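Local coordinates for Rho guanine nucleotide exchange factor 11 (Homo sapiens, PDB 5JHH), which probably activates the small GTPase RhoA by promoting exchange of its bound GDP for GTP through linked DH and PH domains, at residues Glu96-Arg110 and Glu190-Ile204. Residues are numbered along the deposited sequence; the frame is centred on the assembly and turned at random.
Sequences EISDLMLARFDGPAR and EHEKLCRARDQCREI
Cys201 SG sits over one face of the Phe105 ring, 3.5 Å from the ring centroid and only 13° off its normal, while Arg104 CB covers the opposite face. This sulfur-aromatic contact belongs to the tightly packed side, where the Ala197 methyl group meets both Met101 CB and Leu102 CD2, and Leu194 CD2 lies 3.8 Å from Met101 CG. Tyr173 and Trp80 continue the core around Phe105. At the N-terminal end of helix 98-105, the Glu190 carboxylate reaches the first turn: OE2 accepts a hydrogen bond from Ile97 N at 2.7 Å on its syn side, and OE1 accepts from both Ser98 N and, at 2.6 Å, Ser98 OG, from the same face of its plane. The negative carboxylate thus lies where the helix dipole would probably favour it. Helix 98-105 and the 190-204 part of helix 189-227 run in the same general direction, their axes 24° apart and 8.9 Å at closest approach, within the all-helical DH domain; helix 189-227 runs on toward the PH domain. The exposed rim is polar. Lys193 NZ links buried Ser98 OG to exposed Asp99 OD1, which it meets from above the carboxylate plane. Asp106 OD1 receives Gln200 NE2 at 2.8 Å; its salt bridge to exposed Arg196 NE is looser, at 3.5 Å. Arg110 reaches Gln200 OE1 through NH1, its chain extended and chi1 (153°) turning CG roughly opposite the backbone N, and lays its guanidinium face on Glu203 CG. With an alanine here, Gln200 OE1 would probably lose this donor, Glu203 its cover, and the amide would be freer to turn from Asp106.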
# COMPACT_ATOMS: atom_id res chain seq x y z
N GLU A 96 -8.43 -32.18 -1.61
CA GLU A 96 -7.62 -31.36 -2.49
C GLU A 96 -8.35 -30.06 -2.85
O GLU A 96 -9.57 -30.03 -3.04
CB GLU A 96 -7.16 -32.05 -3.78
CG GLU A 96 -7.61 -33.48 -4.02
CD GLU A 96 -6.81 -34.45 -3.18
OE1 GLU A 96 -7.41 -35.09 -2.29
OE2 GLU A 96 -5.58 -34.53 -3.37
N ILE A 97 -7.57 -29.00 -2.98
CA ILE A 97 -8.14 -27.70 -3.21
C ILE A 97 -7.45 -26.99 -4.35
O ILE A 97 -7.93 -25.96 -4.79
CB ILE A 97 -8.09 -26.90 -1.91
CG1 ILE A 97 -9.33 -26.04 -1.82
CG2 ILE A 97 -6.76 -26.15 -1.75
CD1 ILE A 97 -9.36 -25.22 -0.55
N SER A 98 -6.39 -27.58 -4.90
CA SER A 98 -5.58 -26.87 -5.85
C SER A 98 -6.34 -26.56 -7.14
O SER A 98 -6.15 -25.51 -7.73
CB SER A 98 -4.29 -27.63 -6.17
OG SER A 98 -4.58 -28.91 -6.67
N ASP A 99 -7.19 -27.47 -7.59
CA ASP A 99 -7.92 -27.25 -8.80
C ASP A 99 -8.93 -26.07 -8.65
O ASP A 99 -9.17 -25.34 -9.57
CB ASP A 99 -8.72 -28.50 -9.15
CG ASP A 99 -7.86 -29.67 -9.70
OD1 ASP A 99 -6.72 -29.48 -10.16
OD2 ASP A 99 -8.39 -30.79 -9.68
N LEU A 100 -9.61 -25.98 -7.52
CA LEU A 100 -10.43 -24.84 -7.25
C LEU A 100 -9.60 -23.54 -7.28
O LEU A 100 -10.00 -22.57 -7.90
CB LEU A 100 -11.11 -25.04 -5.91
CG LEU A 100 -12.07 -23.97 -5.41
CD1 LEU A 100 -13.18 -23.66 -6.40
CD2 LEU A 100 -12.66 -24.43 -4.11
N MET A 101 -8.40 -23.56 -6.71
CA MET A 101 -7.54 -22.38 -6.76
C MET A 101 -7.12 -22.05 -8.18
O MET A 101 -7.14 -20.88 -8.59
CB MET A 101 -6.31 -22.58 -5.91
CG MET A 101 -6.60 -22.94 -4.45
SD MET A 101 -7.46 -21.64 -3.56
CE MET A 101 -9.07 -22.33 -3.41
N LEU A 102 -6.73 -23.06 -8.94
CA LEU A 102 -6.38 -22.82 -10.33
C LEU A 102 -7.57 -22.36 -11.17
O LEU A 102 -7.39 -21.67 -12.16
CB LEU A 102 -5.73 -24.04 -10.99
CG LEU A 102 -4.44 -24.54 -10.33
CD1 LEU A 102 -4.02 -25.87 -10.94
CD2 LEU A 102 -3.32 -23.52 -10.47
N ALA A 103 -8.78 -22.77 -10.80
CA ALA A 103 -9.91 -22.37 -11.57
C ALA A 103 -10.19 -20.84 -11.41
O ALA A 103 -10.87 -20.23 -12.25
CB ALA A 103 -11.12 -23.20 -11.19
N ARG A 104 -9.64 -20.23 -10.38
CA ARG A 104 -9.75 -18.76 -10.24
C ARG A 104 -8.51 -17.99 -10.65
O ARG A 104 -8.59 -16.85 -11.09
CB ARG A 104 -10.15 -18.37 -8.82
CG ARG A 104 -10.65 -16.92 -8.64
CD ARG A 104 -10.75 -16.15 -9.98
NE ARG A 104 -12.04 -16.19 -10.52
CZ ARG A 104 -12.41 -15.93 -11.75
NH1 ARG A 104 -11.58 -15.66 -12.74
NH2 ARG A 104 -13.68 -15.99 -11.96
N PHE A 105 -7.35 -18.57 -10.48
CA PHE A 105 -6.13 -17.78 -10.54
C PHE A 105 -5.19 -18.16 -11.61
O PHE A 105 -4.11 -17.58 -11.69
CB PHE A 105 -5.38 -17.90 -9.20
CG PHE A 105 -6.15 -17.41 -8.04
CD1 PHE A 105 -6.65 -16.12 -8.01
CD2 PHE A 105 -6.32 -18.21 -6.91
CE1 PHE A 105 -7.39 -15.67 -6.92
CE2 PHE A 105 -7.01 -17.75 -5.81
CZ PHE A 105 -7.56 -16.47 -5.83
N ASP A 106 -5.55 -19.13 -12.43
CA ASP A 106 -4.67 -19.60 -13.51
C ASP A 106 -5.36 -19.50 -14.89
O ASP A 106 -6.58 -19.49 -14.98
CB ASP A 106 -4.28 -21.05 -13.23
CG ASP A 106 -3.10 -21.54 -14.08
OD1 ASP A 106 -2.13 -20.78 -14.34
OD2 ASP A 106 -3.13 -22.71 -14.47
N GLY A 107 -4.52 -19.46 -15.93
CA GLY A 107 -4.92 -19.45 -17.31
C GLY A 107 -5.96 -18.39 -17.59
O GLY A 107 -5.81 -17.27 -17.13
N PRO A 108 -7.02 -18.76 -18.32
CA PRO A 108 -8.04 -17.83 -18.70
C PRO A 108 -8.63 -17.12 -17.48
O PRO A 108 -8.98 -15.95 -17.58
CB PRO A 108 -9.09 -18.72 -19.37
CG PRO A 108 -8.26 -19.80 -20.02
CD PRO A 108 -7.23 -20.09 -18.94
N ALA A 109 -8.72 -17.82 -16.36
CA ALA A 109 -9.42 -17.36 -15.21
C ALA A 109 -8.63 -16.25 -14.57
O ALA A 109 -9.18 -15.31 -14.04
CB ALA A 109 -9.65 -18.47 -14.20
N ARG A 110 -7.31 -16.36 -14.69
CA ARG A 110 -6.41 -15.31 -14.25
C ARG A 110 -6.55 -14.07 -15.13
O ARG A 110 -6.61 -12.95 -14.63
CB ARG A 110 -4.96 -15.76 -14.25
CG ARG A 110 -4.02 -14.59 -14.46
CD ARG A 110 -2.56 -14.82 -14.13
NE ARG A 110 -1.85 -13.60 -14.43
CZ ARG A 110 -0.63 -13.52 -14.96
NH1 ARG A 110 0.12 -14.59 -15.11
NH2 ARG A 110 -0.15 -12.35 -15.28
N GLU A 190 -0.82 -31.76 -5.51
CA GLU A 190 -1.54 -30.76 -4.78
C GLU A 190 -0.62 -29.58 -4.44
O GLU A 190 -0.96 -28.42 -4.71
CB GLU A 190 -2.15 -31.39 -3.51
CG GLU A 190 -2.87 -30.43 -2.56
CD GLU A 190 -4.20 -29.85 -3.09
OE1 GLU A 190 -4.52 -29.92 -4.31
OE2 GLU A 190 -4.94 -29.31 -2.24
N HIS A 191 0.55 -29.89 -3.93
CA HIS A 191 1.42 -28.92 -3.31
C HIS A 191 1.99 -28.03 -4.41
O HIS A 191 2.01 -26.78 -4.30
CB HIS A 191 2.53 -29.63 -2.52
CG HIS A 191 3.46 -28.70 -1.82
ND1 HIS A 191 4.48 -28.04 -2.47
CD2 HIS A 191 3.54 -28.33 -0.52
CE1 HIS A 191 5.13 -27.28 -1.60
NE2 HIS A 191 4.59 -27.45 -0.41
N GLU A 192 2.45 -28.68 -5.45
CA GLU A 192 3.01 -28.04 -6.64
C GLU A 192 2.02 -27.06 -7.31
O GLU A 192 2.40 -25.97 -7.76
CB GLU A 192 3.41 -29.15 -7.61
CG GLU A 192 4.33 -28.75 -8.76
CD GLU A 192 4.79 -29.97 -9.62
OE1 GLU A 192 3.95 -30.84 -9.97
OE2 GLU A 192 5.98 -30.05 -9.96
N LYS A 193 0.77 -27.50 -7.41
CA LYS A 193 -0.30 -26.77 -8.09
C LYS A 193 -0.78 -25.54 -7.26
O LYS A 193 -1.05 -24.49 -7.81
CB LYS A 193 -1.48 -27.72 -8.38
CG LYS A 193 -1.33 -28.52 -9.68
CD LYS A 193 -2.07 -29.84 -9.61
CE LYS A 193 -3.52 -29.71 -10.00
NZ LYS A 193 -4.35 -30.60 -9.15
N LEU A 194 -0.83 -25.69 -5.96
CA LEU A 194 -0.94 -24.60 -5.03
C LEU A 194 0.19 -23.60 -5.15
O LEU A 194 -0.06 -22.40 -5.08
CB LEU A 194 -0.98 -25.13 -3.61
CG LEU A 194 -2.31 -25.75 -3.21
CD1 LEU A 194 -2.26 -26.28 -1.79
CD2 LEU A 194 -3.41 -24.73 -3.32
N CYS A 195 1.43 -24.06 -5.36
CA CYS A 195 2.52 -23.10 -5.48
C CYS A 195 2.33 -22.32 -6.77
O CYS A 195 2.67 -21.13 -6.85
CB CYS A 195 3.88 -23.82 -5.48
SG CYS A 195 4.30 -24.46 -3.83
N ARG A 196 1.80 -23.01 -7.77
CA ARG A 196 1.60 -22.38 -9.05
C ARG A 196 0.53 -21.29 -8.89
O ARG A 196 0.72 -20.15 -9.32
CB ARG A 196 1.20 -23.46 -10.07
CG ARG A 196 0.56 -22.99 -11.36
CD ARG A 196 1.58 -22.25 -12.19
NE ARG A 196 1.09 -21.99 -13.54
CZ ARG A 196 1.73 -21.23 -14.42
NH1 ARG A 196 2.90 -20.67 -14.13
NH2 ARG A 196 1.19 -21.02 -15.61
N ALA A 197 -0.57 -21.63 -8.22
CA ALA A 197 -1.63 -20.66 -7.95
C ALA A 197 -1.15 -19.44 -7.15
O ALA A 197 -1.48 -18.29 -7.46
CB ALA A 197 -2.79 -21.36 -7.21
N ARG A 198 -0.38 -19.70 -6.10
CA ARG A 198 0.24 -18.61 -5.32
C ARG A 198 1.04 -17.69 -6.21
O ARG A 198 0.92 -16.43 -6.15
CB ARG A 198 1.14 -19.18 -4.24
CG ARG A 198 2.00 -18.11 -3.58
CD ARG A 198 3.19 -18.71 -2.86
NE ARG A 198 4.14 -19.21 -3.84
CZ ARG A 198 4.96 -20.22 -3.64
NH1 ARG A 198 5.03 -20.81 -2.45
NH2 ARG A 198 5.73 -20.62 -4.64
N ASP A 199 1.87 -18.28 -7.05
CA ASP A 199 2.69 -17.45 -7.93
C ASP A 199 1.85 -16.62 -8.94
O ASP A 199 2.24 -15.50 -9.34
CB ASP A 199 3.68 -18.34 -8.72
CG ASP A 199 4.75 -19.03 -7.82
OD1 ASP A 199 4.94 -18.69 -6.64
OD2 ASP A 199 5.40 -19.92 -8.33
N GLN A 200 0.72 -17.18 -9.39
CA GLN A 200 -0.09 -16.49 -10.39
C GLN A 200 -0.83 -15.34 -9.71
O GLN A 200 -0.87 -14.26 -10.25
CB GLN A 200 -1.05 -17.44 -11.10
CG GLN A 200 -0.41 -18.35 -12.15
CD GLN A 200 -0.28 -17.69 -13.49
OE1 GLN A 200 0.43 -16.72 -13.63
NE2 GLN A 200 -0.93 -18.24 -14.50
N CYS A 201 -1.30 -15.55 -8.48
CA CYS A 201 -1.82 -14.44 -7.66
C CYS A 201 -0.84 -13.29 -7.50
O CYS A 201 -1.24 -12.13 -7.58
CB CYS A 201 -2.19 -14.89 -6.28
SG CYS A 201 -3.59 -15.96 -6.25
N ARG A 202 0.42 -13.57 -7.27
CA ARG A 202 1.40 -12.49 -7.23
C ARG A 202 1.44 -11.68 -8.51
O ARG A 202 1.54 -10.45 -8.50
CB ARG A 202 2.78 -13.01 -6.91
CG ARG A 202 2.88 -13.36 -5.44
CD ARG A 202 4.30 -13.76 -5.04
NE ARG A 202 4.32 -14.22 -3.67
CZ ARG A 202 4.87 -15.37 -3.26
NH1 ARG A 202 5.49 -16.18 -4.12
NH2 ARG A 202 4.82 -15.69 -1.97
N GLU A 203 1.40 -12.41 -9.59
CA GLU A 203 1.43 -11.86 -10.95
C GLU A 203 0.18 -11.00 -11.22
O GLU A 203 0.23 -9.94 -11.81
CB GLU A 203 1.50 -13.04 -11.90
CG GLU A 203 2.51 -12.91 -13.01
CD GLU A 203 3.89 -12.51 -12.59
OE1 GLU A 203 4.52 -13.27 -11.84
OE2 GLU A 203 4.35 -11.43 -13.06
N ILE A 204 -0.93 -11.45 -10.68
CA ILE A 204 -2.16 -10.69 -10.79
C ILE A 204 -2.00 -9.40 -10.02
O ILE A 204 -2.43 -8.36 -10.46
CB ILE A 204 -3.32 -11.52 -10.23
CG1 ILE A 204 -3.71 -12.60 -11.23
CG2 ILE A 204 -4.48 -10.65 -9.87
CD1 ILE A 204 -4.65 -13.62 -10.61